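Local coordinates for protein inositol-3-phosphate synthase (Caenorhabditis elegans, PDB 1VKO) that binds NAD and pyrophosphate, as a synthase built on a Rossmann-type nucleotide-binding domain, at residues D201-N206 against N250-T255; S205-R210 against G361-E366; G299-T304 against R371-S376. One frame throughout, in Å; residues are numbered along the deposited sequence. Where two conformers were deposited one is given.

Contact 1 of 3, residues D201-N206 against N250-T255; sequences DFIASN and NTERYT. With NAD (nicotinamide-adenine-dinucleotide), chain G.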
loop_
_atom_site.group_PDB
_atom_site.type_symbol
_atom_site.label_atom_id
_atom_site.label_comp_id
_atom_site.label_asym_id
_atom_site.label_seq_id
_atom_site.Cartn_x
_atom_site.Cartn_y
_atom_site.Cartn_z
ATOM N N ASP A 201 -23.809 -30.436 -9.898
ATOM C CA ASP A 201 -23.447 -29.720 -11.123
ATOM C C ASP A 201 -23.619 -28.179 -11.141
ATOM O O ASP A 201 -23.063 -27.489 -12.041
ATOM C CB ASP A 201 -24.172 -30.392 -12.315
ATOM C CG ASP A 201 -25.572 -31.033 -11.921
ATOM O OD1 ASP A 201 -25.699 -31.722 -10.857
ATOM O OD2 ASP A 201 -26.607 -30.903 -12.643
ATOM N N PHE A 202 -24.345 -27.616 -10.170
ATOM C CA PHE A 202 -24.515 -26.146 -10.089
ATOM C C PHE A 202 -23.535 -25.415 -9.164
ATOM O O PHE A 202 -23.534 -24.191 -9.161
ATOM C CB PHE A 202 -25.983 -25.726 -9.789
ATOM C CG PHE A 202 -26.942 -25.921 -10.958
ATOM C CD1 PHE A 202 -27.519 -27.149 -11.203
ATOM C CD2 PHE A 202 -27.248 -24.872 -11.822
ATOM C CE1 PHE A 202 -28.365 -27.361 -12.308
ATOM C CE2 PHE A 202 -28.111 -25.074 -12.903
ATOM C CZ PHE A 202 -28.665 -26.311 -13.136
ATOM N N ILE A 203 -22.681 -26.118 -8.398
ATOM C CA ILE A 203 -21.638 -25.421 -7.576
ATOM C C ILE A 203 -20.251 -26.031 -7.753
ATOM O O ILE A 203 -20.114 -26.979 -8.542
ATOM C CB ILE A 203 -22.008 -25.384 -6.068
ATOM C CG1 ILE A 203 -21.879 -26.757 -5.436
ATOM C CG2 ILE A 203 -23.427 -24.861 -5.847
ATOM C CD1 ILE A 203 -22.675 -26.895 -4.150
ATOM N N ALA A 204 -19.225 -25.504 -7.048
ATOM C CA ALA A 204 -17.854 -26.064 -7.105
ATOM C C ALA A 204 -17.828 -27.532 -6.672
ATOM O O ALA A 204 -18.197 -27.872 -5.542
ATOM C CB ALA A 204 -16.907 -25.269 -6.245
ATOM N N SER A 205 -17.377 -28.401 -7.572
ATOM C CA SER A 205 -17.298 -29.841 -7.267
ATOM C C SER A 205 -16.599 -30.160 -5.914
ATOM O O SER A 205 -16.743 -31.271 -5.365
ATOM C CB SER A 205 -16.705 -30.631 -8.462
ATOM O OG SER A 205 -15.294 -30.601 -8.485
ATOM N N ASN A 206 -15.899 -29.173 -5.355
ATOM C CA ASN A 206 -15.208 -29.366 -4.077
ATOM C C ASN A 206 -16.122 -29.395 -2.808
ATOM O O ASN A 206 -15.650 -29.598 -1.674
ATOM C CB ASN A 206 -13.895 -28.501 -3.950
ATOM C CG ASN A 206 -14.150 -26.983 -3.926
ATOM O OD1 ASN A 206 -15.027 -26.499 -3.187
ATOM N ND2 ASN A 206 -13.347 -26.218 -4.714
ATOM N N ASN A 250 -23.691 -21.274 -1.392
ATOM C CA ASN A 250 -22.590 -21.116 -2.324
ATOM C C ASN A 250 -23.045 -20.646 -3.678
ATOM O O ASN A 250 -24.148 -20.950 -4.142
ATOM C CB ASN A 250 -21.745 -22.376 -2.442
ATOM C CG ASN A 250 -20.987 -22.663 -1.161
ATOM O OD1 ASN A 250 -21.452 -23.454 -0.320
ATOM N ND2 ASN A 250 -19.873 -21.931 -0.939
ATOM N N THR A 251 -22.194 -19.821 -4.270
ATOM C CA THR A 251 -22.378 -19.317 -5.586
ATOM C C THR A 251 -22.560 -20.516 -6.488
ATOM O O THR A 251 -21.676 -21.364 -6.554
ATOM C CB THR A 251 -21.089 -18.558 -5.920
ATOM O OG1 THR A 251 -21.074 -17.400 -5.109
ATOM C CG2 THR A 251 -21.118 -17.996 -7.339
ATOM N N GLU A 252 -23.712 -20.592 -7.144
ATOM C CA GLU A 252 -23.958 -21.543 -8.250
ATOM C C GLU A 252 -23.382 -20.953 -9.538
ATOM O O GLU A 252 -23.124 -19.758 -9.605
ATOM C CB GLU A 252 -25.474 -21.736 -8.493
ATOM C CG GLU A 252 -26.250 -22.191 -7.265
ATOM C CD GLU A 252 -27.726 -22.473 -7.510
ATOM O OE1 GLU A 252 -28.462 -21.690 -8.174
ATOM O OE2 GLU A 252 -28.164 -23.509 -6.994
ATOM N N ARG A 253 -23.187 -21.776 -10.566
ATOM C CA ARG A 253 -22.988 -21.233 -11.921
ATOM C C ARG A 253 -24.312 -20.690 -12.474
ATOM O O ARG A 253 -25.394 -20.869 -11.890
ATOM C CB ARG A 253 -22.438 -22.301 -12.879
ATOM C CG ARG A 253 -23.364 -23.501 -13.046
ATOM C CD ARG A 253 -22.996 -24.434 -14.165
ATOM N NE ARG A 253 -23.876 -25.606 -14.242
ATOM C CZ ARG A 253 -24.993 -25.700 -14.973
ATOM N NH1 ARG A 253 -25.437 -24.661 -15.700
ATOM N NH2 ARG A 253 -25.694 -26.839 -14.957
ATOM N N TYR A 254 -24.201 -19.996 -13.596
ATOM C CA TYR A 254 -25.319 -19.482 -14.352
ATOM C C TYR A 254 -26.035 -20.643 -15.033
ATOM O O TYR A 254 -25.419 -21.579 -15.490
ATOM C CB TYR A 254 -24.765 -18.549 -15.430
ATOM C CG TYR A 254 -24.668 -17.097 -15.015
ATOM C CD1 TYR A 254 -24.073 -16.731 -13.820
ATOM C CD2 TYR A 254 -25.194 -16.092 -15.822
ATOM C CE1 TYR A 254 -24.011 -15.425 -13.430
ATOM C CE2 TYR A 254 -25.106 -14.767 -15.452
ATOM C CZ TYR A 254 -24.494 -14.439 -14.252
ATOM O OH TYR A 254 -24.410 -13.110 -13.847
ATOM N N THR A 255 -27.342 -20.563 -15.122
ATOM C CA THR A 255 -28.128 -21.435 -15.982
ATOM C C THR A 255 -28.068 -20.863 -17.406
ATOM O O THR A 255 -27.644 -19.715 -17.571
ATOM C CB THR A 255 -29.590 -21.358 -15.480
ATOM O OG1 THR A 255 -29.668 -21.857 -14.138
ATOM C CG2 THR A 255 -30.496 -22.280 -16.248
HETATM P PA NAD G . -20.169 -20.265 3.129
HETATM O O1A NAD G . -19.563 -21.403 2.459
HETATM O O2A NAD G . -19.579 -20.141 4.473
HETATM O O5B NAD G . -21.738 -20.498 3.132
HETATM C C5B NAD G . -22.327 -21.344 2.191
HETATM C C4B NAD G . -23.213 -22.317 2.946
HETATM O O4B NAD G . -24.270 -22.704 2.098
HETATM C C3B NAD G . -22.485 -23.574 3.332
HETATM O O3B NAD G . -23.038 -23.925 4.590
HETATM C C2B NAD G . -22.945 -24.631 2.367
HETATM O O2B NAD G . -23.171 -25.785 3.174
HETATM C C1B NAD G . -24.304 -24.092 1.931
HETATM N N9A NAD G . -24.877 -24.500 0.623
HETATM C C8A NAD G . -24.269 -24.722 -0.575
HETATM N N7A NAD G . -25.213 -25.097 -1.467
HETATM C C5A NAD G . -26.426 -25.131 -0.885
HETATM C C6A NAD G . -27.715 -25.481 -1.324
HETATM N N6A NAD G . -27.980 -25.939 -2.558
HETATM N N1A NAD G . -28.752 -25.427 -0.427
HETATM C C2A NAD G . -28.533 -25.073 0.872
HETATM N N3A NAD G . -27.273 -24.781 1.284
HETATM C C4A NAD G . -26.221 -24.790 0.437
HETATM O O3 NAD G . -20.006 -18.898 2.274
HETATM P PN NAD G . -20.459 -17.506 2.900
HETATM O O1N NAD G . -21.493 -17.804 3.925
HETATM O O2N NAD G . -19.244 -16.788 3.297
HETATM O O5D NAD G . -21.278 -16.737 1.730
HETATM C C5D NAD G . -22.280 -17.405 0.983
HETATM C C4D NAD G . -22.584 -16.763 -0.384
HETATM O O4D NAD G . -22.736 -15.371 -0.251
HETATM C C3D NAD G . -21.493 -16.983 -1.438
HETATM O O3D NAD G . -22.108 -17.240 -2.670
HETATM C C2D NAD G . -20.874 -15.617 -1.589
HETATM O O2D NAD G . -20.363 -15.319 -2.878
HETATM C C1D NAD G . -22.057 -14.731 -1.309
HETATM N N1N NAD G . -21.500 -13.415 -1.018
HETATM C C2N NAD G . -20.689 -13.245 0.060
HETATM C C3N NAD G . -20.153 -11.999 0.296
HETATM C C7N NAD G . -19.609 -11.776 1.657
HETATM O O7N NAD G . -19.609 -12.913 2.501
HETATM N N7N NAD G . -19.184 -10.559 2.019
HETATM C C4N NAD G . -20.445 -10.908 -0.545
HETATM C C5N NAD G . -21.254 -11.107 -1.642
HETATM C C6N NAD G . -21.780 -12.386 -1.883
#
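The backbone oxygen of Asp201 accepts a hydrogen bond from Arg253 NE at 3.0 Å, with an N-H...O angle of 158°. The oxygen lies in the guanidinium plane, at the edge, whereas NE stands above the plane of the Asp201 carbonyl. CG of Arg253 sits between the backbone N and the carbonyl carbon (chi1 61°), and the chain then runs extended, which carries NE to this oxygen. Swung round by chi4 (91°), the guanidinium lies flat on the ring of Phe202. This is a cation-pi stack: Arg253 CZ is 4.1 Å from the Phe202 ring centroid. NH2 of Arg253 is displaced toward the rim of the ring, coming within 3.5 Å of Phe202 CZ. On the other branch, Arg253 NH1 bonds to Tyr254 O at 3.1 Å and forms a salt bridge with Glu278. Nearby, Glu252 CG packs on Ile203 CG2 at 4.1 Å, and its carboxylate turns to the hydroxyls of Ser280 and Ser282. Earlier in 250-255, Thr251 OG1 shares a hydrogen bond of 2.7 Å with O3D of NAD. A single guanidinium thus uses its N-H groups on oxygens and one face on an aromatic ring. The stack and the NE bond join two loops, of which 250-255 carries residues of the NAD pocket; the pairing with Glu278 probably stabilises the positive charge.

Contact 2 of 3, residues S205-R210 against G361-E366; sequences SNQGDR and GKNLSE. With NAD (nicotinamide-adenine-dinucleotide), chain G.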
loop_
_atom_site.group_PDB
_atom_site.type_symbol
_atom_site.label_atom_id
_atom_site.label_comp_id
_atom_site.label_asym_id
_atom_site.label_seq_id
_atom_site.Cartn_x
_atom_site.Cartn_y
_atom_site.Cartn_z
ATOM N N SER A 205 -17.377 -28.401 -7.572
ATOM C CA SER A 205 -17.298 -29.841 -7.267
ATOM C C SER A 205 -16.599 -30.160 -5.914
ATOM O O SER A 205 -16.743 -31.271 -5.365
ATOM C CB SER A 205 -16.705 -30.631 -8.462
ATOM O OG SER A 205 -15.294 -30.601 -8.485
ATOM N N ASN A 206 -15.899 -29.173 -5.355
ATOM C CA ASN A 206 -15.208 -29.366 -4.077
ATOM C C ASN A 206 -16.122 -29.395 -2.808
ATOM O O ASN A 206 -15.650 -29.598 -1.674
ATOM C CB ASN A 206 -13.895 -28.501 -3.950
ATOM C CG ASN A 206 -14.150 -26.983 -3.926
ATOM O OD1 ASN A 206 -15.027 -26.499 -3.187
ATOM N ND2 ASN A 206 -13.347 -26.218 -4.714
ATOM N N GLN A 207 -17.430 -29.266 -3.043
ATOM C CA GLN A 207 -18.431 -29.207 -1.980
ATOM C C GLN A 207 -19.105 -30.549 -1.667
ATOM O O GLN A 207 -20.006 -30.583 -0.839
ATOM C CB GLN A 207 -19.526 -28.159 -2.309
ATOM C CG GLN A 207 -18.996 -26.740 -2.598
ATOM C CD GLN A 207 -18.481 -26.053 -1.346
ATOM O OE1 GLN A 207 -19.152 -26.067 -0.286
ATOM N NE2 GLN A 207 -17.292 -25.456 -1.452
ATOM N N GLY A 208 -18.656 -31.631 -2.317
ATOM C CA GLY A 208 -19.284 -32.964 -2.234
ATOM C C GLY A 208 -19.248 -33.560 -0.841
ATOM O O GLY A 208 -20.286 -33.942 -0.303
ATOM N N ASP A 209 -18.036 -33.632 -0.282
ATOM C CA ASP A 209 -17.760 -33.949 1.135
ATOM C C ASP A 209 -18.702 -33.310 2.181
ATOM O O ASP A 209 -19.019 -33.942 3.197
ATOM C CB ASP A 209 -16.314 -33.526 1.494
ATOM C CG ASP A 209 -15.313 -34.681 1.461
ATOM O OD1 ASP A 209 -15.743 -35.863 1.516
ATOM O OD2 ASP A 209 -14.070 -34.490 1.409
ATOM N N ARG A 210 -19.113 -32.063 1.946
ATOM C CA ARG A 210 -19.873 -31.282 2.930
ATOM C C ARG A 210 -21.372 -31.613 2.918
ATOM O O ARG A 210 -22.095 -31.336 3.882
ATOM C CB ARG A 210 -19.643 -29.783 2.682
ATOM C CG ARG A 210 -20.394 -28.814 3.579
ATOM C CD ARG A 210 -20.458 -27.399 3.034
ATOM N NE ARG A 210 -19.397 -26.579 3.605
ATOM C CZ ARG A 210 -19.520 -25.818 4.687
ATOM N NH1 ARG A 210 -20.683 -25.753 5.336
ATOM N NH2 ARG A 210 -18.470 -25.114 5.113
ATOM N N GLY A 361 -14.436 -18.617 -0.641
ATOM C CA GLY A 361 -13.259 -18.662 -1.526
ATOM C C GLY A 361 -12.956 -20.022 -2.159
ATOM O O GLY A 361 -12.624 -20.110 -3.367
ATOM N N LYS A 362 -13.059 -21.075 -1.343
ATOM C CA LYS A 362 -12.854 -22.462 -1.788
ATOM C C LYS A 362 -13.861 -22.858 -2.895
ATOM O O LYS A 362 -13.528 -23.636 -3.823
ATOM C CB LYS A 362 -12.952 -23.404 -0.582
ATOM C CG LYS A 362 -12.683 -24.892 -0.837
ATOM C CD LYS A 362 -13.079 -25.693 0.423
ATOM C CE LYS A 362 -13.519 -27.116 0.102
ATOM N NZ LYS A 362 -12.507 -28.148 0.533
ATOM N N ASN A 363 -15.073 -22.304 -2.801
ATOM C CA ASN A 363 -16.091 -22.450 -3.852
ATOM C C ASN A 363 -15.777 -21.668 -5.144
ATOM O O ASN A 363 -15.963 -22.167 -6.260
ATOM C CB ASN A 363 -17.492 -22.054 -3.331
ATOM C CG ASN A 363 -18.615 -22.545 -4.251
ATOM O OD1 ASN A 363 -18.736 -23.757 -4.514
ATOM N ND2 ASN A 363 -19.430 -21.615 -4.745
ATOM N N LEU A 364 -15.303 -20.436 -4.978
ATOM C CA LEU A 364 -14.886 -19.593 -6.100
ATOM C C LEU A 364 -13.491 -19.958 -6.639
ATOM O O LEU A 364 -12.960 -19.218 -7.479
ATOM C CB LEU A 364 -14.969 -18.103 -5.712
ATOM C CG LEU A 364 -16.288 -17.676 -5.040
ATOM C CD1 LEU A 364 -16.086 -16.436 -4.154
ATOM C CD2 LEU A 364 -17.410 -17.467 -6.078
ATOM N N SER A 365 -12.918 -21.080 -6.155
ATOM C CA SER A 365 -11.700 -21.713 -6.739
ATOM C C SER A 365 -12.038 -22.168 -8.138
ATOM O O SER A 365 -11.169 -22.176 -9.013
ATOM C CB SER A 365 -11.262 -22.998 -5.997
ATOM O OG SER A 365 -10.719 -22.773 -4.713
ATOM N N GLU A 366 -13.298 -22.591 -8.330
ATOM C CA GLU A 366 -13.718 -23.211 -9.604
ATOM C C GLU A 366 -14.290 -22.204 -10.615
ATOM O O GLU A 366 -14.889 -21.188 -10.223
ATOM C CB GLU A 366 -14.592 -24.453 -9.378
ATOM C CG GLU A 366 -13.807 -25.589 -8.738
ATOM C CD GLU A 366 -14.514 -26.940 -8.774
ATOM O OE1 GLU A 366 -15.503 -27.117 -9.525
ATOM O OE2 GLU A 366 -14.075 -27.837 -8.023
HETATM P PA NAD G . -20.169 -20.265 3.129
HETATM O O1A NAD G . -19.563 -21.403 2.459
HETATM O O2A NAD G . -19.579 -20.141 4.473
HETATM O O5B NAD G . -21.738 -20.498 3.132
HETATM C C5B NAD G . -22.327 -21.344 2.191
HETATM C C4B NAD G . -23.213 -22.317 2.946
HETATM O O4B NAD G . -24.270 -22.704 2.098
HETATM C C3B NAD G . -22.485 -23.574 3.332
HETATM O O3B NAD G . -23.038 -23.925 4.590
HETATM C C2B NAD G . -22.945 -24.631 2.367
HETATM O O2B NAD G . -23.171 -25.785 3.174
HETATM C C1B NAD G . -24.304 -24.092 1.931
HETATM N N9A NAD G . -24.877 -24.500 0.623
HETATM C C8A NAD G . -24.269 -24.722 -0.575
HETATM N N7A NAD G . -25.213 -25.097 -1.467
HETATM C C5A NAD G . -26.426 -25.131 -0.885
HETATM C C6A NAD G . -27.715 -25.481 -1.324
HETATM N N6A NAD G . -27.980 -25.939 -2.558
HETATM N N1A NAD G . -28.752 -25.427 -0.427
HETATM C C2A NAD G . -28.533 -25.073 0.872
HETATM N N3A NAD G . -27.273 -24.781 1.284
HETATM C C4A NAD G . -26.221 -24.790 0.437
HETATM O O3 NAD G . -20.006 -18.898 2.274
HETATM P PN NAD G . -20.459 -17.506 2.900
HETATM O O1N NAD G . -21.493 -17.804 3.925
HETATM O O2N NAD G . -19.244 -16.788 3.297
HETATM O O5D NAD G . -21.278 -16.737 1.730
HETATM C C5D NAD G . -22.280 -17.405 0.983
HETATM C C4D NAD G . -22.584 -16.763 -0.384
HETATM O O4D NAD G . -22.736 -15.371 -0.251
HETATM C C3D NAD G . -21.493 -16.983 -1.438
HETATM O O3D NAD G . -22.108 -17.240 -2.670
HETATM C C2D NAD G . -20.874 -15.617 -1.589
HETATM O O2D NAD G . -20.363 -15.319 -2.878
HETATM C C1D NAD G . -22.057 -14.731 -1.309
HETATM N N1N NAD G . -21.500 -13.415 -1.018
HETATM C C2N NAD G . -20.689 -13.245 0.060
HETATM C C3N NAD G . -20.153 -11.999 0.296
HETATM C C7N NAD G . -19.609 -11.776 1.657
HETATM O O7N NAD G . -19.609 -12.913 2.501
HETATM N N7N NAD G . -19.184 -10.559 2.019
HETATM C C4N NAD G . -20.445 -10.908 -0.545
HETATM C C5N NAD G . -21.254 -11.107 -1.642
HETATM C C6N NAD G . -21.780 -12.386 -1.883
#
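CG of Asn206 is set between its backbone N and carbonyl carbon (chi1 65°), and CG of Glu366 lies anti to its own carbonyl carbon (chi1 -67°) on a chain extended beyond. Asn206 ND2 donates to Lys362 O at 2.7 Å, and Ser365 OG reaches the same Lys362 O at 3.1 Å from the opposite face of its plane. The other end of the amide is held too, for Gln207 NE2 approaches Asn206 OD1 nearly along the C=O axis. Glu366 meanwhile takes two bonds from one residue: Ser205 OG finds the syn lone pair of OE2 at 3.1 Å, and Ser205 N meets OE1 from above the carboxylate plane at 3.0 Å. Gln207 CG rests on Asn363 OD1 at 3.6 Å, the latter's amide being bonded to Thr251 and Ala204. The site is a helix-to-helix junction: Asn206 and Ser365 bind the Lys362 carbonyl at the end of helix 359-363, Glu366 holds the N-cap position before helix 367-378, and Arg210 of the same loop belongs to the NAD pocket.

Contact 3 of 3, residues G299-T304 against R371-S376; sequences GSPQNT and RSKEIS. With NAD (nicotinamide-adenine-dinucleotide), chain G; POP (pyrophosphate 2-), chain H.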
loop_
_atom_site.group_PDB
_atom_site.type_symbol
_atom_site.label_atom_id
_atom_site.label_comp_id
_atom_site.label_asym_id
_atom_site.label_seq_id
_atom_site.Cartn_x
_atom_site.Cartn_y
_atom_site.Cartn_z
ATOM N N GLY A 299 -28.545 -13.194 -2.774
ATOM C CA GLY A 299 -27.342 -12.606 -2.219
ATOM C C GLY A 299 -26.087 -13.024 -2.970
ATOM O O GLY A 299 -24.980 -12.548 -2.672
ATOM N N SER A 300 -26.258 -13.891 -3.971
ATOM C CA SER A 300 -25.132 -14.450 -4.714
ATOM C C SER A 300 -25.165 -14.011 -6.191
ATOM O O SER A 300 -26.146 -13.406 -6.653
ATOM C CB SER A 300 -25.119 -15.970 -4.615
ATOM O OG SER A 300 -24.938 -16.389 -3.276
ATOM N N PRO A 301 -24.059 -14.248 -6.894
ATOM C CA PRO A 301 -23.914 -13.838 -8.283
ATOM C C PRO A 301 -24.789 -14.563 -9.305
ATOM O O PRO A 301 -25.007 -13.982 -10.362
ATOM C CB PRO A 301 -22.443 -14.171 -8.589
ATOM C CG PRO A 301 -21.800 -14.155 -7.310
ATOM C CD PRO A 301 -22.807 -14.811 -6.372
ATOM N N GLN A 302 -25.268 -15.795 -9.030
ATOM C CA GLN A 302 -25.976 -16.537 -10.084
ATOM C C GLN A 302 -27.232 -15.845 -10.570
ATOM O O GLN A 302 -27.823 -15.032 -9.840
ATOM C CB GLN A 302 -26.290 -17.964 -9.725
ATOM C CG GLN A 302 -27.410 -18.114 -8.682
ATOM C CD GLN A 302 -26.852 -18.293 -7.314
ATOM O OE1 GLN A 302 -25.668 -18.026 -7.104
ATOM N NE2 GLN A 302 -27.674 -18.754 -6.371
ATOM N N ASN A 303 -27.630 -16.190 -11.803
ATOM C CA ASN A 303 -28.755 -15.534 -12.481
ATOM C C ASN A 303 -30.137 -16.129 -12.173
ATOM O O ASN A 303 -30.959 -16.327 -13.069
ATOM C CB ASN A 303 -28.503 -15.390 -13.985
ATOM C CG ASN A 303 -28.307 -16.709 -14.683
ATOM O OD1 ASN A 303 -27.629 -17.583 -14.182
ATOM N ND2 ASN A 303 -28.895 -16.848 -15.867
ATOM N N THR A 304 -30.389 -16.359 -10.877
ATOM C CA THR A 304 -31.612 -16.964 -10.432
ATOM C C THR A 304 -32.860 -16.283 -11.007
ATOM O O THR A 304 -33.783 -16.962 -11.472
ATOM C CB THR A 304 -31.713 -16.964 -8.901
ATOM O OG1 THR A 304 -30.584 -17.639 -8.304
ATOM C CG2 THR A 304 -32.917 -17.814 -8.500
ATOM N N ARG A 371 -16.777 -17.062 -12.611
ATOM C CA ARG A 371 -17.517 -16.245 -13.598
ATOM C C ARG A 371 -18.738 -15.520 -12.997
ATOM O O ARG A 371 -18.832 -14.288 -13.139
ATOM C CB ARG A 371 -17.937 -17.028 -14.860
ATOM C CG ARG A 371 -17.139 -16.704 -16.136
ATOM C CD ARG A 371 -17.680 -15.526 -16.999
ATOM N NE ARG A 371 -16.762 -14.375 -17.016
ATOM C CZ ARG A 371 -16.943 -13.236 -17.704
ATOM N NH1 ARG A 371 -18.023 -13.039 -18.464
ATOM N NH2 ARG A 371 -16.027 -12.274 -17.629
ATOM N N SER A 372 -19.655 -16.263 -12.337
ATOM C CA SER A 372 -20.817 -15.646 -11.665
ATOM C C SER A 372 -20.361 -14.329 -11.008
ATOM O O SER A 372 -20.888 -13.243 -11.298
ATOM C CB SER A 372 -21.411 -16.570 -10.569
ATOM O OG SER A 372 -22.132 -17.695 -11.064
ATOM N N LYS A 373 -19.365 -14.442 -10.126
ATOM C CA LYS A 373 -18.835 -13.316 -9.327
ATOM C C LYS A 373 -18.040 -12.236 -10.101
ATOM O O LYS A 373 -18.275 -11.033 -9.899
ATOM C CB LYS A 373 -17.994 -13.862 -8.164
ATOM C CG LYS A 373 -17.536 -12.792 -7.201
ATOM C CD LYS A 373 -18.643 -12.359 -6.223
ATOM C CE LYS A 373 -18.975 -13.462 -5.215
ATOM N NZ LYS A 373 -20.192 -13.035 -4.476
ATOM N N GLU A 374 -17.082 -12.655 -10.940
ATOM C CA GLU A 374 -16.371 -11.735 -11.864
ATOM C C GLU A 374 -17.284 -10.745 -12.600
ATOM O O GLU A 374 -17.007 -9.547 -12.600
ATOM C CB GLU A 374 -15.546 -12.514 -12.897
ATOM C CG GLU A 374 -14.704 -11.646 -13.842
ATOM C CD GLU A 374 -13.850 -12.491 -14.773
ATOM O OE1 GLU A 374 -14.396 -13.478 -15.329
ATOM O OE2 GLU A 374 -12.632 -12.193 -14.932
ATOM N N ILE A 375 -18.349 -11.248 -13.232
ATOM C CA ILE A 375 -19.317 -10.401 -13.962
ATOM C C ILE A 375 -19.921 -9.290 -13.083
ATOM O O ILE A 375 -19.963 -8.128 -13.506
ATOM C CB ILE A 375 -20.463 -11.250 -14.628
ATOM C CG1 ILE A 375 -19.894 -12.237 -15.663
ATOM C CG2 ILE A 375 -21.565 -10.317 -15.247
ATOM C CD1 ILE A 375 -20.949 -13.082 -16.393
ATOM N N SER A 376 -20.380 -9.663 -11.879
ATOM C CA SER A 376 -21.076 -8.747 -10.945
ATOM C C SER A 376 -20.144 -7.726 -10.291
ATOM O O SER A 376 -20.561 -6.596 -10.015
ATOM C CB SER A 376 -21.834 -9.530 -9.858
ATOM O OG SER A 376 -20.917 -10.121 -8.967
HETATM P PA NAD G . -20.169 -20.265 3.129
HETATM O O1A NAD G . -19.563 -21.403 2.459
HETATM O O2A NAD G . -19.579 -20.141 4.473
HETATM O O5B NAD G . -21.738 -20.498 3.132
HETATM C C5B NAD G . -22.327 -21.344 2.191
HETATM C C4B NAD G . -23.213 -22.317 2.946
HETATM O O4B NAD G . -24.270 -22.704 2.098
HETATM C C3B NAD G . -22.485 -23.574 3.332
HETATM O O3B NAD G . -23.038 -23.925 4.590
HETATM C C2B NAD G . -22.945 -24.631 2.367
HETATM O O2B NAD G . -23.171 -25.785 3.174
HETATM C C1B NAD G . -24.304 -24.092 1.931
HETATM N N9A NAD G . -24.877 -24.500 0.623
HETATM C C8A NAD G . -24.269 -24.722 -0.575
HETATM N N7A NAD G . -25.213 -25.097 -1.467
HETATM C C5A NAD G . -26.426 -25.131 -0.885
HETATM C C6A NAD G . -27.715 -25.481 -1.324
HETATM N N6A NAD G . -27.980 -25.939 -2.558
HETATM N N1A NAD G . -28.752 -25.427 -0.427
HETATM C C2A NAD G . -28.533 -25.073 0.872
HETATM N N3A NAD G . -27.273 -24.781 1.284
HETATM C C4A NAD G . -26.221 -24.790 0.437
HETATM O O3 NAD G . -20.006 -18.898 2.274
HETATM P PN NAD G . -20.459 -17.506 2.900
HETATM O O1N NAD G . -21.493 -17.804 3.925
HETATM O O2N NAD G . -19.244 -16.788 3.297
HETATM O O5D NAD G . -21.278 -16.737 1.730
HETATM C C5D NAD G . -22.280 -17.405 0.983
HETATM C C4D NAD G . -22.584 -16.763 -0.384
HETATM O O4D NAD G . -22.736 -15.371 -0.251
HETATM C C3D NAD G . -21.493 -16.983 -1.438
HETATM O O3D NAD G . -22.108 -17.240 -2.670
HETATM C C2D NAD G . -20.874 -15.617 -1.589
HETATM O O2D NAD G . -20.363 -15.319 -2.878
HETATM C C1D NAD G . -22.057 -14.731 -1.309
HETATM N N1N NAD G . -21.500 -13.415 -1.018
HETATM C C2N NAD G . -20.689 -13.245 0.060
HETATM C C3N NAD G . -20.153 -11.999 0.296
HETATM C C7N NAD G . -19.609 -11.776 1.657
HETATM O O7N NAD G . -19.609 -12.913 2.501
HETATM N N7N NAD G . -19.184 -10.559 2.019
HETATM C C4N NAD G . -20.445 -10.908 -0.545
HETATM C C5N NAD G . -21.254 -11.107 -1.642
HETATM C C6N NAD G . -21.780 -12.386 -1.883
HETATM P P1 POP H . -17.024 -7.076 -2.312
HETATM O O1 POP H . -17.920 -5.909 -1.926
HETATM O O2 POP H . -15.878 -7.189 -1.334
HETATM O O3 POP H . -16.458 -6.834 -3.703
HETATM O O POP H . -17.887 -8.460 -2.234
HETATM P P2 POP H . -17.351 -9.968 -2.546
HETATM O O4 POP H . -17.070 -10.651 -1.211
HETATM O O5 POP H . -18.424 -10.704 -3.338
HETATM O O6 POP H . -16.053 -10.068 -3.356
HETATM O O HOH W 1 -23.375 -12.139 -11.563
#
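The pocket in which NAD and pyrophosphate lie side by side is lined here by Gly299, Ser300 and Lys373, the last packed obliquely against Pro301. Lys373 leaves its helix with CG anti to the backbone N and then bends twice (chi2 79°, chi3 69°), so that CE passes 3.6 Å from Pro301 CG. At the end of this chain, NZ of Lys373 donates to O2D of NAD at 2.8 Å and to O5 of pyrophosphate at 3.1 Å, and Asp324 completes its grip with a salt bridge. One amino group thereby touches both bound molecules. Ser300 OG holds the neighbouring ribose hydroxyl, O3D of NAD, at 3.0 Å, while Ser372 OG turns to Glu252 O. A water lies 2.7 Å from Pro301 O and equally far from Ser372 O. In the fold, 299-304 follows strand 295-298 of the parallel sheet, with helix 281-291 against Gln302 and Thr304 and helix 367-378 against Pro301.

How the contacts relate
All three contacts lie on the same side of the chain's centre and touch NAD. Contacts 1 and 2 start from the same loop, sharing Ser205 and Asn206, with centres about 8 Å apart. Contact 3 comes after contact 1 along the chain, its centre about 10 Å away, and a probable hydrogen bond from Thr255 N to Asn303 OD1 bridges the two. Its segments alternate with those of contact 2, about 16 Å distant between centres. The loops 250-255 and 299-304 follow neighbouring strands of the parallel sheet, 242-247 and 295-298, and border NAD, consistent with a Rossmann-type domain; the successive helices 359-363 and 367-378 close on the same ligand.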